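Side-chain contacts in protein interacting with HSP90 1 (Saccharomyces cerevisiae, PDB 4CGU), which takes part in pre-rRNA processing and is required for the interaction of NOP58 with snoRNA, this chain being its C-terminal domain: residues M85-F88 with K94-I97; F111-N116 with I143-I148. One frame throughout, in Å; residues are numbered along the deposited sequence.

Contact 1: residues M85-F88 with K94-I97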
loop_
_atom_site.group_PDB
_atom_site.type_symbol
_atom_site.label_atom_id
_atom_site.label_comp_id
_atom_site.label_asym_id
_atom_site.label_seq_id
_atom_site.Cartn_x
_atom_site.Cartn_y
_atom_site.Cartn_z
HETATM N N MSE B 85 11.440 -18.424 -7.618
HETATM C CA MSE B 85 11.534 -16.989 -7.786
HETATM C C MSE B 85 12.230 -16.691 -9.100
HETATM O O MSE B 85 13.116 -17.434 -9.522
HETATM C CB MSE B 85 12.267 -16.364 -6.593
HETATM C CG MSE B 85 11.480 -16.498 -5.286
HETATM SE SE MSE B 85 12.417 -15.960 -3.663
HETATM C CE MSE B 85 12.297 -14.048 -3.863
ATOM N N LYS B 86 11.804 -15.624 -9.763
ATOM C CA LYS B 86 12.382 -15.237 -11.041
ATOM C C LYS B 86 12.453 -13.720 -11.135
ATOM O O LYS B 86 11.495 -13.032 -10.787
ATOM C CB LYS B 86 11.545 -15.793 -12.192
ATOM C CG LYS B 86 12.082 -15.449 -13.573
ATOM C CD LYS B 86 11.214 -16.054 -14.663
ATOM C CE LYS B 86 11.646 -15.597 -16.052
ATOM N NZ LYS B 86 10.650 -15.983 -17.106
ATOM N N ARG B 87 13.588 -13.206 -11.601
ATOM C CA ARG B 87 13.799 -11.767 -11.715
ATOM C C ARG B 87 13.523 -11.273 -13.127
ATOM O O ARG B 87 13.633 -12.026 -14.091
ATOM C CB ARG B 87 15.223 -11.388 -11.293
ATOM C CG ARG B 87 15.480 -11.523 -9.802
ATOM C CD ARG B 87 14.753 -10.453 -9.006
ATOM N NE ARG B 87 15.419 -9.156 -9.104
ATOM C CZ ARG B 87 16.375 -8.734 -8.280
ATOM N NH1 ARG B 87 16.787 -9.506 -7.281
ATOM N NH2 ARG B 87 16.919 -7.537 -8.459
ATOM N N PHE B 88 13.164 -10.001 -13.241
ATOM C CA PHE B 88 12.798 -9.415 -14.523
ATOM C C PHE B 88 13.476 -8.062 -14.702
ATOM O O PHE B 88 13.701 -7.337 -13.733
ATOM C CB PHE B 88 11.280 -9.236 -14.620
ATOM C CG PHE B 88 10.514 -10.527 -14.715
ATOM C CD1 PHE B 88 10.148 -11.221 -13.571
ATOM C CD2 PHE B 88 10.142 -11.037 -15.949
ATOM C CE1 PHE B 88 9.442 -12.402 -13.659
ATOM C CE2 PHE B 88 9.432 -12.217 -16.040
ATOM C CZ PHE B 88 9.084 -12.903 -14.894
ATOM N N LYS B 94 9.777 -6.404 -10.799
ATOM C CA LYS B 94 11.158 -6.867 -10.831
ATOM C C LYS B 94 11.235 -8.348 -10.496
ATOM O O LYS B 94 12.174 -9.042 -10.895
ATOM C CB LYS B 94 12.001 -6.099 -9.816
ATOM C CG LYS B 94 12.025 -4.592 -10.015
ATOM C CD LYS B 94 12.606 -4.232 -11.364
ATOM C CE LYS B 94 12.670 -2.721 -11.554
ATOM N NZ LYS B 94 13.163 -2.360 -12.917
ATOM N N LEU B 95 10.247 -8.828 -9.751
ATOM C CA LEU B 95 10.312 -10.162 -9.178
ATOM C C LEU B 95 8.978 -10.878 -9.298
ATOM O O LEU B 95 7.921 -10.292 -9.037
ATOM C CB LEU B 95 10.706 -10.064 -7.700
ATOM C CG LEU B 95 10.702 -11.362 -6.897
ATOM C CD1 LEU B 95 11.849 -12.281 -7.323
ATOM C CD2 LEU B 95 10.754 -11.065 -5.407
ATOM N N ARG B 96 9.033 -12.147 -9.694
ATOM C CA ARG B 96 7.876 -13.026 -9.605
ATOM C C ARG B 96 8.161 -14.205 -8.678
ATOM O O ARG B 96 9.194 -14.859 -8.794
ATOM C CB ARG B 96 7.465 -13.555 -10.976
ATOM C CG ARG B 96 6.284 -14.513 -10.908
ATOM C CD ARG B 96 6.069 -15.242 -12.218
ATOM N NE ARG B 96 7.089 -16.260 -12.458
ATOM C CZ ARG B 96 7.348 -16.778 -13.655
ATOM N NH1 ARG B 96 6.668 -16.361 -14.716
ATOM N NH2 ARG B 96 8.290 -17.703 -13.796
ATOM N N ILE B 97 7.236 -14.466 -7.759
ATOM C CA ILE B 97 7.322 -15.605 -6.857
ATOM C C ILE B 97 6.181 -16.564 -7.165
ATOM O O ILE B 97 5.029 -16.149 -7.232
ATOM C CB ILE B 97 7.187 -15.155 -5.396
ATOM C CG1 ILE B 97 8.145 -13.995 -5.116
ATOM C CG2 ILE B 97 7.426 -16.324 -4.442
ATOM C CD1 ILE B 97 7.878 -13.297 -3.811
#
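Phe88 turns the rim of its ring toward Arg96. Phe88 CE1 lies 3.5 Å from Arg96 CB, and CZ sits over one face of the guanidinium, with the two planes 77° apart. The bend of Arg96 at chi3 (73°) carries the guanidinium obliquely across the extended chain of Lys86, with Arg96 NH2 3.5 Å from Lys86 CD. The charged ends stay close: Lys86 NZ is 4.4 Å from Arg96 NH2, and both groups bond to the backbone of another protein's chain, which probably helps them tolerate the like charge. Replacing Phe88 with alanine would remove the ring and is likely to open a gap beside Arg96 CB and the guanidinium, whose turn would then rest more on its bonds to the other protein. The other face carries Met85, Arg87, Leu95 and Ile97. Met85, a selenomethionine, folds at chi3 (76°), so that its CE reaches Leu95 CD2 at 3.7 Å. Its CG runs beside Ile97 CG2. Arg87 CD packs on Leu95 CD1 at 3.8 Å. Lys86 and Arg96 form a hydrogen-bonded antiparallel pair, with Arg96 N to Lys86 O at 2.8 Å. A further hydrogen bond runs from Phe88 N to Lys94 O at 2.7 Å. This is the loop end of the hairpin of strands 81-87 and 95-101. Lys94 and Leu95 form a classic beta bulge opposite Ile158. Ile130 of strand 129-131 touches Met85 and Ile97, and Arg87 makes a salt bridge to Asp135.

Contact 2: residues F111-N116 with I143-I148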
loop_
_atom_site.group_PDB
_atom_site.type_symbol
_atom_site.label_atom_id
_atom_site.label_comp_id
_atom_site.label_asym_id
_atom_site.label_seq_id
_atom_site.Cartn_x
_atom_site.Cartn_y
_atom_site.Cartn_z
ATOM N N PHE B 111 -4.994 -18.499 2.738
ATOM C CA PHE B 111 -3.906 -17.539 2.564
ATOM C C PHE B 111 -4.298 -16.161 3.076
ATOM O O PHE B 111 -5.215 -15.535 2.543
ATOM C CB PHE B 111 -3.547 -17.403 1.084
ATOM C CG PHE B 111 -2.851 -18.599 0.504
ATOM C CD1 PHE B 111 -1.816 -19.217 1.180
ATOM C CD2 PHE B 111 -3.227 -19.093 -0.732
ATOM C CE1 PHE B 111 -1.173 -20.311 0.634
ATOM C CE2 PHE B 111 -2.590 -20.186 -1.282
ATOM C CZ PHE B 111 -1.560 -20.795 -0.599
ATOM N N SER B 112 -3.594 -15.680 4.093
ATOM C CA SER B 112 -3.777 -14.310 4.564
ATOM C C SER B 112 -2.430 -13.588 4.605
ATOM O O SER B 112 -1.885 -13.338 5.676
ATOM C CB SER B 112 -4.437 -14.299 5.947
ATOM O OG SER B 112 -4.514 -12.986 6.470
ATOM N N PRO B 113 -1.888 -13.251 3.428
ATOM C CA PRO B 113 -0.535 -12.694 3.378
ATOM C C PRO B 113 -0.428 -11.321 4.027
ATOM O O PRO B 113 -1.393 -10.555 4.062
ATOM C CB PRO B 113 -0.250 -12.591 1.874
ATOM C CG PRO B 113 -1.233 -13.514 1.224
ATOM C CD PRO B 113 -2.453 -13.439 2.083
ATOM N N SER B 114 0.758 -11.022 4.535
ATOM C CA SER B 114 1.037 -9.726 5.130
ATOM C C SER B 114 2.468 -9.318 4.804
ATOM O O SER B 114 3.334 -10.162 4.651
ATOM C CB SER B 114 0.836 -9.779 6.646
ATOM O OG SER B 114 1.727 -10.712 7.230
ATOM N N TYR B 115 2.716 -8.021 4.689
ATOM C CA TYR B 115 4.053 -7.541 4.395
ATOM C C TYR B 115 4.591 -6.738 5.564
ATOM O O TYR B 115 3.987 -5.749 5.975
ATOM C CB TYR B 115 4.057 -6.676 3.133
ATOM C CG TYR B 115 5.402 -6.056 2.834
ATOM C CD1 TYR B 115 6.482 -6.840 2.455
ATOM C CD2 TYR B 115 5.590 -4.682 2.930
ATOM C CE1 TYR B 115 7.713 -6.273 2.178
ATOM C CE2 TYR B 115 6.819 -4.106 2.657
ATOM C CZ TYR B 115 7.875 -4.907 2.282
ATOM O OH TYR B 115 9.095 -4.336 2.006
ATOM N N ASN B 116 5.732 -7.173 6.087
ATOM C CA ASN B 116 6.416 -6.484 7.172
ATOM C C ASN B 116 7.460 -5.508 6.616
ATOM O O ASN B 116 8.441 -5.925 6.008
ATOM C CB ASN B 116 7.076 -7.509 8.100
ATOM C CG ASN B 116 7.604 -6.885 9.377
ATOM O OD1 ASN B 116 8.542 -6.085 9.349
ATOM N ND2 ASN B 116 7.001 -7.242 10.503
ATOM N N ILE B 143 2.380 -4.770 -4.650
ATOM C CA ILE B 143 2.502 -6.218 -4.537
ATOM C C ILE B 143 1.226 -6.871 -5.040
ATOM O O ILE B 143 0.175 -6.754 -4.416
ATOM C CB ILE B 143 2.765 -6.659 -3.088
ATOM C CG1 ILE B 143 4.035 -5.987 -2.555
ATOM C CG2 ILE B 143 2.859 -8.197 -3.000
ATOM C CD1 ILE B 143 4.321 -6.284 -1.095
ATOM N N LYS B 144 1.316 -7.547 -6.181
ATOM C CA LYS B 144 0.153 -8.193 -6.776
ATOM C C LYS B 144 0.194 -9.688 -6.523
ATOM O O LYS B 144 1.155 -10.356 -6.896
ATOM C CB LYS B 144 0.094 -7.926 -8.283
ATOM C CG LYS B 144 0.013 -6.452 -8.643
ATOM C CD LYS B 144 -1.226 -5.812 -8.029
ATOM C CE LYS B 144 -1.160 -4.292 -8.080
ATOM N NZ LYS B 144 -1.558 -3.693 -6.768
ATOM N N ILE B 145 -0.857 -10.210 -5.898
ATOM C CA ILE B 145 -0.950 -11.635 -5.605
ATOM C C ILE B 145 -2.195 -12.260 -6.232
ATOM O O ILE B 145 -3.321 -11.892 -5.898
ATOM C CB ILE B 145 -0.986 -11.893 -4.086
ATOM C CG1 ILE B 145 0.242 -11.283 -3.405
ATOM C CG2 ILE B 145 -1.068 -13.382 -3.804
ATOM C CD1 ILE B 145 0.300 -11.538 -1.914
ATOM N N PHE B 146 -1.980 -13.211 -7.137
ATOM C CA PHE B 146 -3.060 -13.938 -7.792
ATOM C C PHE B 146 -3.061 -15.393 -7.347
ATOM O O PHE B 146 -2.012 -16.014 -7.214
ATOM C CB PHE B 146 -2.902 -13.896 -9.311
ATOM C CG PHE B 146 -2.825 -12.511 -9.877
ATOM C CD1 PHE B 146 -3.978 -11.790 -10.138
ATOM C CD2 PHE B 146 -1.598 -11.931 -10.157
ATOM C CE1 PHE B 146 -3.909 -10.515 -10.663
ATOM C CE2 PHE B 146 -1.523 -10.661 -10.683
ATOM C CZ PHE B 146 -2.681 -9.951 -10.940
ATOM N N HIS B 147 -4.243 -15.946 -7.127
ATOM C CA HIS B 147 -4.338 -17.347 -6.751
ATOM C C HIS B 147 -5.147 -18.110 -7.786
ATOM O O HIS B 147 -6.293 -17.763 -8.070
ATOM C CB HIS B 147 -4.958 -17.485 -5.361
ATOM C CG HIS B 147 -5.125 -18.900 -4.907
ATOM N ND1 HIS B 147 -6.314 -19.384 -4.404
ATOM C CD2 HIS B 147 -4.255 -19.938 -4.876
ATOM C CE1 HIS B 147 -6.168 -20.655 -4.081
ATOM N NE2 HIS B 147 -4.930 -21.017 -4.358
ATOM N N ILE B 148 -4.528 -19.127 -8.377
ATOM C CA ILE B 148 -5.241 -20.044 -9.256
ATOM C C ILE B 148 -5.468 -21.368 -8.527
ATOM O O ILE B 148 -4.539 -22.162 -8.309
ATOM C CB ILE B 148 -4.527 -20.243 -10.602
ATOM C CG1 ILE B 148 -4.188 -18.878 -11.214
ATOM C CG2 ILE B 148 -5.399 -21.059 -11.551
ATOM C CD1 ILE B 148 -3.676 -18.947 -12.640
#
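Phe111 sets the edge of its ring against the face of His147 in a T-shaped pair. The centroids are 5.5 Å apart and the planes stand at 86°. Phe111 CE2 does the touching, 4.0 Å from His147 NE2. That nitrogen is buried here with no polar partner. His147 ND1, by contrast, bonds to an acidic side chain of another protein's chain, which may polarise the ring. Next in line, Ile145 is stretched out (chi2 -178°) and its CD1 meets Pro113 CB at 4.0 Å. Ile143 CD1 then lies over one face of the Tyr115 ring, toward its rim, 4.1 Å from CG. These three pairs are the close part of the contact. The backbones remain apart, with the CA atoms of Pro113 and Ile145 separated by 9.1 Å, so only side chains bridge the gap. On the outer side, Ser112 is exposed, and Ser114 and Asn116 are partly exposed; none of them touches 143-148. The two runs point in opposite directions, on facing sheets of the beta sandwich expected of a CS domain. Strand 144-148 borders strand 153-157, strand 114-116 borders 121-123, and both are extended by a strand of the other protein.

How the contacts relate
From the N terminus, contact 1 comes first. It closes a short loop, with five residues between its segments, that joins strands 81-87 and 95-101. The chain then leaves the four-stranded sheet and enters contact 2 at 111-116. Contact 2 closes a longer loop of 26 residues, which holds strands 121-123 and 129-131 of the three-stranded sheet. The contacts follow in series and neither nests nor crosses. Contact 1 pairs neighbours within the larger sheet, at its 81-87 edge. Contact 2 ties its other outer strand, 144-148, to the smaller sheet. Strand 153-157 lies between 95-101 and 144-148 and links the two contacts, whose centres are about 15 Å apart.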